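Local atomic coordinates of glycerol dehydratase (Clostridium butyricum, PDB entry 1R9D), a protein that probably dehydrates glycerol without vitamin B12, as a glycyl radical enzyme of the pyruvate formate lyase-like family. Residues 87-98 with 122-133. Numbering follows the deposited sequence.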
ATOM      1  N   PRO A  87      -2.252  -0.246 -20.826  1.00 24.84           N
ATOM      2  CA  PRO A  87      -2.364   1.093 -20.249  1.00 24.92           C
ATOM      3  C   PRO A  87      -2.079   1.223 -18.760  1.00 24.27           C
ATOM      4  O   PRO A  87      -1.858   2.328 -18.278  1.00 25.06           O
ATOM      5  CB  PRO A  87      -3.795   1.493 -20.596  1.00 24.87           C
ATOM      6  CG  PRO A  87      -4.517   0.193 -20.489  1.00 24.53           C
ATOM      7  CD  PRO A  87      -3.581  -0.753 -21.218  1.00 25.93           C
ATOM      8  N   GLU A  88      -2.082   0.103 -18.041  1.00 24.64           N
ATOM      9  CA  GLU A  88      -1.831   0.122 -16.603  1.00 24.29           C
ATOM     10  C   GLU A  88      -0.400   0.511 -16.252  1.00 24.91           C
ATOM     11  O   GLU A  88      -0.130   0.938 -15.128  1.00 24.77           O
ATOM     12  CB  GLU A  88      -2.147  -1.243 -15.974  1.00 25.03           C
ATOM     13  CG  GLU A  88      -1.294  -2.402 -16.484  1.00 25.61           C
ATOM     14  CD  GLU A  88      -1.999  -3.260 -17.522  1.00 24.57           C
ATOM     15  OE1 GLU A  88      -2.148  -4.476 -17.280  1.00 23.86           O
ATOM     16  OE2 GLU A  88      -2.396  -2.727 -18.582  1.00 26.39           O
ATOM     17  N   PHE A  89       0.518   0.362 -17.205  1.00 24.48           N
ATOM     18  CA  PHE A  89       1.918   0.706 -16.964  1.00 24.34           C
ATOM     19  C   PHE A  89       2.229   2.119 -17.453  1.00 24.65           C
ATOM     20  O   PHE A  89       2.831   2.910 -16.732  1.00 24.18           O
ATOM     21  CB  PHE A  89       2.822  -0.328 -17.635  1.00 24.56           C
ATOM     22  CG  PHE A  89       2.552  -1.738 -17.185  1.00 24.57           C
ATOM     23  CD1 PHE A  89       2.155  -2.713 -18.095  1.00 23.40           C
ATOM     24  CD2 PHE A  89       2.667  -2.084 -15.839  1.00 24.66           C
ATOM     25  CE1 PHE A  89       1.874  -4.016 -17.673  1.00 23.55           C
ATOM     26  CE2 PHE A  89       2.389  -3.381 -15.407  1.00 24.29           C
ATOM     27  CZ  PHE A  89       1.990  -4.351 -16.322  1.00 24.05           C
ATOM     28  N   SER A  90       1.817   2.428 -18.680  1.00 24.99           N
ATOM     29  CA  SER A  90       1.998   3.759 -19.266  1.00 24.85           C
ATOM     30  C   SER A  90       1.143   3.780 -20.526  1.00 24.80           C
ATOM     31  O   SER A  90       0.799   2.729 -21.058  1.00 24.38           O
ATOM     32  CB  SER A  90       3.463   4.028 -19.636  1.00 25.20           C
ATOM     33  OG  SER A  90       3.851   3.284 -20.775  1.00 25.20           O
ATOM     34  N   ASN A  91       0.792   4.966 -21.005  1.00 25.64           N
ATOM     35  CA  ASN A  91      -0.027   5.043 -22.211  1.00 27.02           C
ATOM     36  C   ASN A  91       0.038   6.393 -22.904  1.00 27.52           C
ATOM     37  O   ASN A  91      -0.338   6.511 -24.072  1.00 28.39           O
ATOM     38  CB  ASN A  91      -1.480   4.712 -21.874  1.00 26.13           C
ATOM     39  CG  ASN A  91      -2.056   5.644 -20.838  1.00 25.79           C
ATOM     40  OD1 ASN A  91      -2.350   6.808 -21.124  1.00 25.28           O
ATOM     41  ND2 ASN A  91      -2.202   5.146 -19.612  1.00 25.67           N
ATOM     42  N   LYS A  92       0.513   7.411 -22.196  1.00 28.88           N
ATOM     43  CA  LYS A  92       0.612   8.738 -22.785  1.00 29.87           C
ATOM     44  C   LYS A  92       1.555   8.755 -23.988  1.00 29.94           C
ATOM     45  O   LYS A  92       1.387   9.564 -24.899  1.00 29.42           O
ATOM     46  CB  LYS A  92       1.065   9.754 -21.734  1.00 31.49           C
ATOM     47  CG  LYS A  92       0.004  10.035 -20.667  1.00 32.31           C
ATOM     48  CD  LYS A  92       0.462  11.090 -19.673  1.00 34.35           C
ATOM     49  CE  LYS A  92      -0.531  11.238 -18.519  1.00 34.73           C
ATOM     50  NZ  LYS A  92      -1.900  11.608 -18.990  1.00 36.49           N
ATOM     51  N   TRP A  93       2.540   7.861 -24.001  1.00 29.40           N
ATOM     52  CA  TRP A  93       3.464   7.807 -25.129  1.00 30.11           C
ATOM     53  C   TRP A  93       2.711   7.344 -26.377  1.00 31.03           C
ATOM     54  O   TRP A  93       2.967   7.821 -27.486  1.00 31.27           O
ATOM     55  CB  TRP A  93       4.626   6.843 -24.843  1.00 28.89           C
ATOM     56  CG  TRP A  93       4.217   5.404 -24.699  1.00 27.58           C
ATOM     57  CD1 TRP A  93       3.933   4.740 -23.538  1.00 27.41           C
ATOM     58  CD2 TRP A  93       4.033   4.456 -25.756  1.00 26.44           C
ATOM     59  NE1 TRP A  93       3.585   3.438 -23.809  1.00 26.78           N
ATOM     60  CE2 TRP A  93       3.637   3.238 -25.163  1.00 26.59           C
ATOM     61  CE3 TRP A  93       4.163   4.519 -27.152  1.00 26.76           C
ATOM     62  CZ2 TRP A  93       3.371   2.089 -25.916  1.00 26.92           C
ATOM     63  CZ3 TRP A  93       3.899   3.373 -27.902  1.00 26.04           C
ATOM     64  CH2 TRP A  93       3.507   2.176 -27.280  1.00 27.03           C
ATOM     65  N   LEU A  94       1.777   6.415 -26.183  1.00 31.08           N
ATOM     66  CA  LEU A  94       0.986   5.874 -27.281  1.00 32.25           C
ATOM     67  C   LEU A  94       0.080   6.974 -27.812  1.00 32.78           C
ATOM     68  O   LEU A  94      -0.051   7.158 -29.023  1.00 32.62           O
ATOM     69  CB  LEU A  94       0.128   4.702 -26.795  1.00 33.07           C
ATOM     70  CG  LEU A  94      -0.110   3.519 -27.739  1.00 34.70           C
ATOM     71  CD1 LEU A  94      -1.347   2.771 -27.289  1.00 33.61           C
ATOM     72  CD2 LEU A  94      -0.274   3.986 -29.170  1.00 34.89           C
ATOM     73  N   GLN A  95      -0.544   7.702 -26.893  1.00 33.21           N
ATOM     74  CA  GLN A  95      -1.435   8.796 -27.255  1.00 34.72           C
ATOM     75  C   GLN A  95      -0.706   9.797 -28.151  1.00 35.90           C
ATOM     76  O   GLN A  95      -1.283  10.333 -29.099  1.00 35.40           O
ATOM     77  CB  GLN A  95      -1.938   9.491 -25.991  1.00 35.16           C
ATOM     78  CG  GLN A  95      -2.831  10.694 -26.242  1.00 37.75           C
ATOM     79  CD  GLN A  95      -3.472  11.205 -24.970  1.00 38.54           C
ATOM     80  OE1 GLN A  95      -2.788  11.504 -23.989  1.00 39.91           O
ATOM     81  NE2 GLN A  95      -4.794  11.311 -24.978  1.00 39.67           N
ATOM     82  N   ASP A  96       0.566  10.038 -27.850  1.00 36.06           N
ATOM     83  CA  ASP A  96       1.376  10.970 -28.629  1.00 37.34           C
ATOM     84  C   ASP A  96       1.786  10.450 -30.007  1.00 36.48           C
ATOM     85  O   ASP A  96       1.856  11.220 -30.963  1.00 36.66           O
ATOM     86  CB  ASP A  96       2.645  11.349 -27.857  1.00 39.38           C
ATOM     87  CG  ASP A  96       2.368  12.290 -26.701  1.00 42.62           C
ATOM     88  OD1 ASP A  96       1.700  13.324 -26.923  1.00 45.03           O
ATOM     89  OD2 ASP A  96       2.828  12.004 -25.573  1.00 44.89           O
ATOM     90  N   GLU A  97       2.045   9.149 -30.107  1.00 35.19           N
ATOM     91  CA  GLU A  97       2.491   8.543 -31.361  1.00 35.88           C
ATOM     92  C   GLU A  97       1.432   7.880 -32.230  1.00 36.27           C
ATOM     93  O   GLU A  97       1.763   7.271 -33.250  1.00 35.89           O
ATOM     94  CB  GLU A  97       3.573   7.506 -31.068  1.00 35.64           C
ATOM     95  CG  GLU A  97       4.857   8.079 -30.534  1.00 35.87           C
ATOM     96  CD  GLU A  97       5.839   6.990 -30.159  1.00 36.65           C
ATOM     97  OE1 GLU A  97       5.979   6.025 -30.944  1.00 36.75           O
ATOM     98  OE2 GLU A  97       6.470   7.102 -29.087  1.00 35.74           O
ATOM     99  N   LEU A  98       0.170   7.986 -31.835  1.00 36.78           N
ATOM    100  CA  LEU A  98      -0.914   7.363 -32.588  1.00 38.36           C
ATOM    101  C   LEU A  98      -0.853   7.544 -34.099  1.00 38.63           C
ATOM    102  O   LEU A  98      -1.081   6.595 -34.851  1.00 39.05           O
ATOM    103  CB  LEU A  98      -2.270   7.883 -32.102  1.00 39.19           C
ATOM    104  CG  LEU A  98      -2.825   7.356 -30.783  1.00 39.29           C
ATOM    105  CD1 LEU A  98      -4.198   7.967 -30.549  1.00 40.02           C
ATOM    106  CD2 LEU A  98      -2.922   5.838 -30.824  1.00 39.26           C
ATOM    107  N   VAL A 122      -9.588   5.324 -22.901  1.00 34.08           N
ATOM    108  CA  VAL A 122      -8.551   4.621 -22.156  1.00 33.08           C
ATOM    109  C   VAL A 122      -7.551   5.633 -21.599  1.00 32.56           C
ATOM    110  O   VAL A 122      -7.240   5.616 -20.410  1.00 32.29           O
ATOM    111  CB  VAL A 122      -7.812   3.604 -23.059  1.00 33.56           C
ATOM    112  CG1 VAL A 122      -6.701   2.917 -22.273  1.00 33.04           C
ATOM    113  CG2 VAL A 122      -8.795   2.571 -23.584  1.00 32.64           C
ATOM    114  N   PHE A 123      -7.061   6.519 -22.463  1.00 31.41           N
ATOM    115  CA  PHE A 123      -6.112   7.550 -22.054  1.00 31.19           C
ATOM    116  C   PHE A 123      -6.717   8.417 -20.954  1.00 31.63           C
ATOM    117  O   PHE A 123      -6.031   8.813 -20.013  1.00 31.11           O
ATOM    118  CB  PHE A 123      -5.740   8.445 -23.243  1.00 31.10           C
ATOM    119  CG  PHE A 123      -5.082   7.713 -24.381  1.00 31.50           C
ATOM    120  CD1 PHE A 123      -5.416   8.013 -25.698  1.00 31.36           C
ATOM    121  CD2 PHE A 123      -4.121   6.735 -24.142  1.00 31.99           C
ATOM    122  CE1 PHE A 123      -4.807   7.351 -26.762  1.00 32.13           C
ATOM    123  CE2 PHE A 123      -3.502   6.066 -25.199  1.00 31.44           C
ATOM    124  CZ  PHE A 123      -3.846   6.374 -26.512  1.00 31.63           C
ATOM    125  N   GLU A 124      -8.009   8.711 -21.081  1.00 31.48           N
ATOM    126  CA  GLU A 124      -8.692   9.541 -20.096  1.00 32.20           C
ATOM    127  C   GLU A 124      -8.794   8.871 -18.728  1.00 30.21           C
ATOM    128  O   GLU A 124      -8.502   9.491 -17.708  1.00 30.76           O
ATOM    129  CB  GLU A 124     -10.094   9.905 -20.591  1.00 35.09           C
ATOM    130  CG  GLU A 124     -10.824  10.894 -19.701  1.00 39.93           C
ATOM    131  CD  GLU A 124     -12.230  11.191 -20.195  1.00 43.85           C
ATOM    132  OE1 GLU A 124     -12.381  11.558 -21.382  1.00 46.04           O
ATOM    133  OE2 GLU A 124     -13.183  11.060 -19.394  1.00 45.69           O
ATOM    134  N   TYR A 125      -9.202   7.608 -18.697  1.00 29.51           N
ATOM    135  CA  TYR A 125      -9.336   6.921 -17.418  1.00 30.07           C
ATOM    136  C   TYR A 125      -8.021   6.721 -16.675  1.00 30.07           C
ATOM    137  O   TYR A 125      -7.921   7.031 -15.489  1.00 30.00           O
ATOM    138  CB  TYR A 125      -9.982   5.545 -17.582  1.00 30.30           C
ATOM    139  CG  TYR A 125     -10.016   4.785 -16.266  1.00 32.23           C
ATOM    140  CD1 TYR A 125     -10.933   5.122 -15.269  1.00 31.93           C
ATOM    141  CD2 TYR A 125      -9.076   3.792 -15.985  1.00 32.38           C
ATOM    142  CE1 TYR A 125     -10.911   4.495 -14.026  1.00 33.03           C
ATOM    143  CE2 TYR A 125      -9.043   3.158 -14.740  1.00 33.18           C
ATOM    144  CZ  TYR A 125      -9.964   3.517 -13.767  1.00 33.92           C
ATOM    145  OH  TYR A 125      -9.928   2.912 -12.531  1.00 33.66           O
ATOM    146  N   TRP A 126      -7.017   6.196 -17.371  1.00 29.67           N
ATOM    147  CA  TRP A 126      -5.735   5.904 -16.736  1.00 29.42           C
ATOM    148  C   TRP A 126      -4.829   7.067 -16.384  1.00 30.47           C
ATOM    149  O   TRP A 126      -3.733   6.867 -15.863  1.00 30.34           O
ATOM    150  CB  TRP A 126      -4.960   4.894 -17.577  1.00 27.45           C
ATOM    151  CG  TRP A 126      -5.629   3.564 -17.641  1.00 26.42           C
ATOM    152  CD1 TRP A 126      -6.506   3.130 -18.593  1.00 24.89           C
ATOM    153  CD2 TRP A 126      -5.506   2.498 -16.691  1.00 25.49           C
ATOM    154  NE1 TRP A 126      -6.935   1.861 -18.297  1.00 24.63           N
ATOM    155  CE2 TRP A 126      -6.338   1.449 -17.134  1.00 25.33           C
ATOM    156  CE3 TRP A 126      -4.773   2.330 -15.507  1.00 26.46           C
ATOM    157  CZ2 TRP A 126      -6.462   0.240 -16.434  1.00 24.95           C
ATOM    158  CZ3 TRP A 126      -4.894   1.127 -14.809  1.00 25.55           C
ATOM    159  CH2 TRP A 126      -5.732   0.099 -15.276  1.00 25.50           C
ATOM    160  N   ASN A 127      -5.276   8.287 -16.649  1.00 30.73           N
ATOM    161  CA  ASN A 127      -4.464   9.446 -16.328  1.00 31.63           C
ATOM    162  C   ASN A 127      -4.136   9.497 -14.833  1.00 31.81           C
ATOM    163  O   ASN A 127      -5.032   9.605 -13.990  1.00 31.98           O
ATOM    164  CB  ASN A 127      -5.181  10.730 -16.747  1.00 33.27           C
ATOM    165  CG  ASN A 127      -4.380  11.968 -16.424  1.00 35.55           C
ATOM    166  OD1 ASN A 127      -3.199  12.059 -16.752  1.00 35.90           O
ATOM    167  ND2 ASN A 127      -5.020  12.936 -15.777  1.00 37.67           N
ATOM    168  N   GLY A 128      -2.845   9.414 -14.519  1.00 30.81           N
ATOM    169  CA  GLY A 128      -2.390   9.459 -13.141  1.00 29.25           C
ATOM    170  C   GLY A 128      -2.525   8.155 -12.372  1.00 28.65           C
ATOM    171  O   GLY A 128      -2.153   8.088 -11.204  1.00 29.05           O
ATOM    172  N   LYS A 129      -3.019   7.108 -13.022  1.00 27.12           N
ATOM    173  CA  LYS A 129      -3.233   5.833 -12.342  1.00 27.88           C
ATOM    174  C   LYS A 129      -2.314   4.686 -12.750  1.00 26.99           C
ATOM    175  O   LYS A 129      -2.536   3.542 -12.352  1.00 27.44           O
ATOM    176  CB  LYS A 129      -4.688   5.406 -12.544  1.00 29.67           C
ATOM    177  CG  LYS A 129      -5.682   6.484 -12.141  1.00 31.18           C
ATOM    178  CD  LYS A 129      -7.105   6.087 -12.477  1.00 34.87           C
ATOM    179  CE  LYS A 129      -8.066   7.234 -12.191  1.00 37.19           C
ATOM    180  NZ  LYS A 129      -9.432   6.940 -12.711  1.00 39.42           N
ATOM    181  N   THR A 130      -1.280   4.990 -13.525  1.00 25.00           N
ATOM    182  CA  THR A 130      -0.357   3.964 -13.989  1.00 24.95           C
ATOM    183  C   THR A 130       0.804   3.752 -13.026  1.00 23.91           C
ATOM    184  O   THR A 130       1.014   4.540 -12.104  1.00 24.25           O
ATOM    185  CB  THR A 130       0.245   4.337 -15.359  1.00 24.86           C
ATOM    186  OG1 THR A 130       1.015   5.537 -15.224  1.00 25.67           O
ATOM    187  CG2 THR A 130      -0.862   4.562 -16.391  1.00 26.06           C
ATOM    188  N   THR A 131       1.552   2.677 -13.247  1.00 23.58           N
ATOM    189  CA  THR A 131       2.719   2.393 -12.425  1.00 24.72           C
ATOM    190  C   THR A 131       3.802   3.437 -12.725  1.00 24.94           C
ATOM    191  O   THR A 131       4.492   3.897 -11.815  1.00 24.18           O
ATOM    192  CB  THR A 131       3.281   0.972 -12.698  1.00 23.70           C
ATOM    193  OG1 THR A 131       3.536   0.810 -14.098  1.00 24.79           O
ATOM    194  CG2 THR A 131       2.290  -0.096 -12.244  1.00 25.37           C
ATOM    195  N   SER A 132       3.935   3.820 -13.997  1.00 24.45           N
ATOM    196  CA  SER A 132       4.937   4.815 -14.397  1.00 24.79           C
ATOM    197  C   SER A 132       4.762   6.148 -13.670  1.00 25.10           C
ATOM    198  O   SER A 132       5.732   6.753 -13.214  1.00 22.61           O
ATOM    199  CB  SER A 132       4.891   5.062 -15.916  1.00 25.78           C
ATOM    200  OG  SER A 132       3.679   5.688 -16.325  1.00 25.70           O
ATOM    201  N   GLU A 133       3.522   6.605 -13.544  1.00 24.59           N
ATOM    202  CA  GLU A 133       3.282   7.880 -12.879  1.00 25.20           C
ATOM    203  C   GLU A 133       3.596   7.826 -11.382  1.00 24.96           C
ATOM    204  O   GLU A 133       4.135   8.781 -10.824  1.00 25.69           O
ATOM    205  CB  GLU A 133       1.841   8.331 -13.158  1.00 27.19           C
ATOM    206  CG  GLU A 133       1.640   8.567 -14.660  1.00 28.85           C
ATOM    207  CD  GLU A 133       0.190   8.690 -15.088  1.00 31.26           C
ATOM    208  OE1 GLU A 133      -0.264   9.831 -15.334  1.00 32.27           O
ATOM    209  OE2 GLU A 133      -0.491   7.644 -15.182  1.00 30.64           O
TER
HETATM  210  O   HOH W   1      -1.705   0.650 -12.727  1.00 27.14           O
HETATM  211  O   HOH W   2      -1.396   7.679 -17.822  1.00 29.47           O
HETATM  212  O   HOH W   3      -3.344   8.663 -19.579  1.00 31.74           O
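A capping box, in which Glu133 N bonds Thr130 OG1 and Thr130 N bonds Glu133 OE2 (both 3.2 Å), starts helix 131-138, and the N-H groups of that first turn, which have no acceptor within the helix, take up carbonyls of 87-89: Thr131 N bonds Glu88 O and Ser132 N bonds Phe89 O, both at 3.1 Å. Ser132 OG, held between its own backbone N and carbonyl carbon (chi1 67°), reaches Phe89 O as well at 2.9 Å, so two donors from one residue grip a single buried oxygen. Pro87 CB and Glu88 CA lie over the five- and six-membered rings of Trp126, on the same face, as CH-pi contacts. Asn91 turns its amide back onto its own segment, ND2 meeting a lone pair of Pro87 O at 3.1 Å, while OD1 touches Phe123 CD2 and shares a water with Phe123 O. The Phe123 ring carries Gln95 CB squarely over its centre, 3.6 Å from the centroid, with Leu98 CD1 at its edge. On the exposed side Lys92 NZ bonds Asn127 OD1 at 2.6 Å. Helix 92-97 thus packs against the end of helix 113-125; helix 30-40 adjoins Glu88 and Val122, and helix 484-516 touches Thr131.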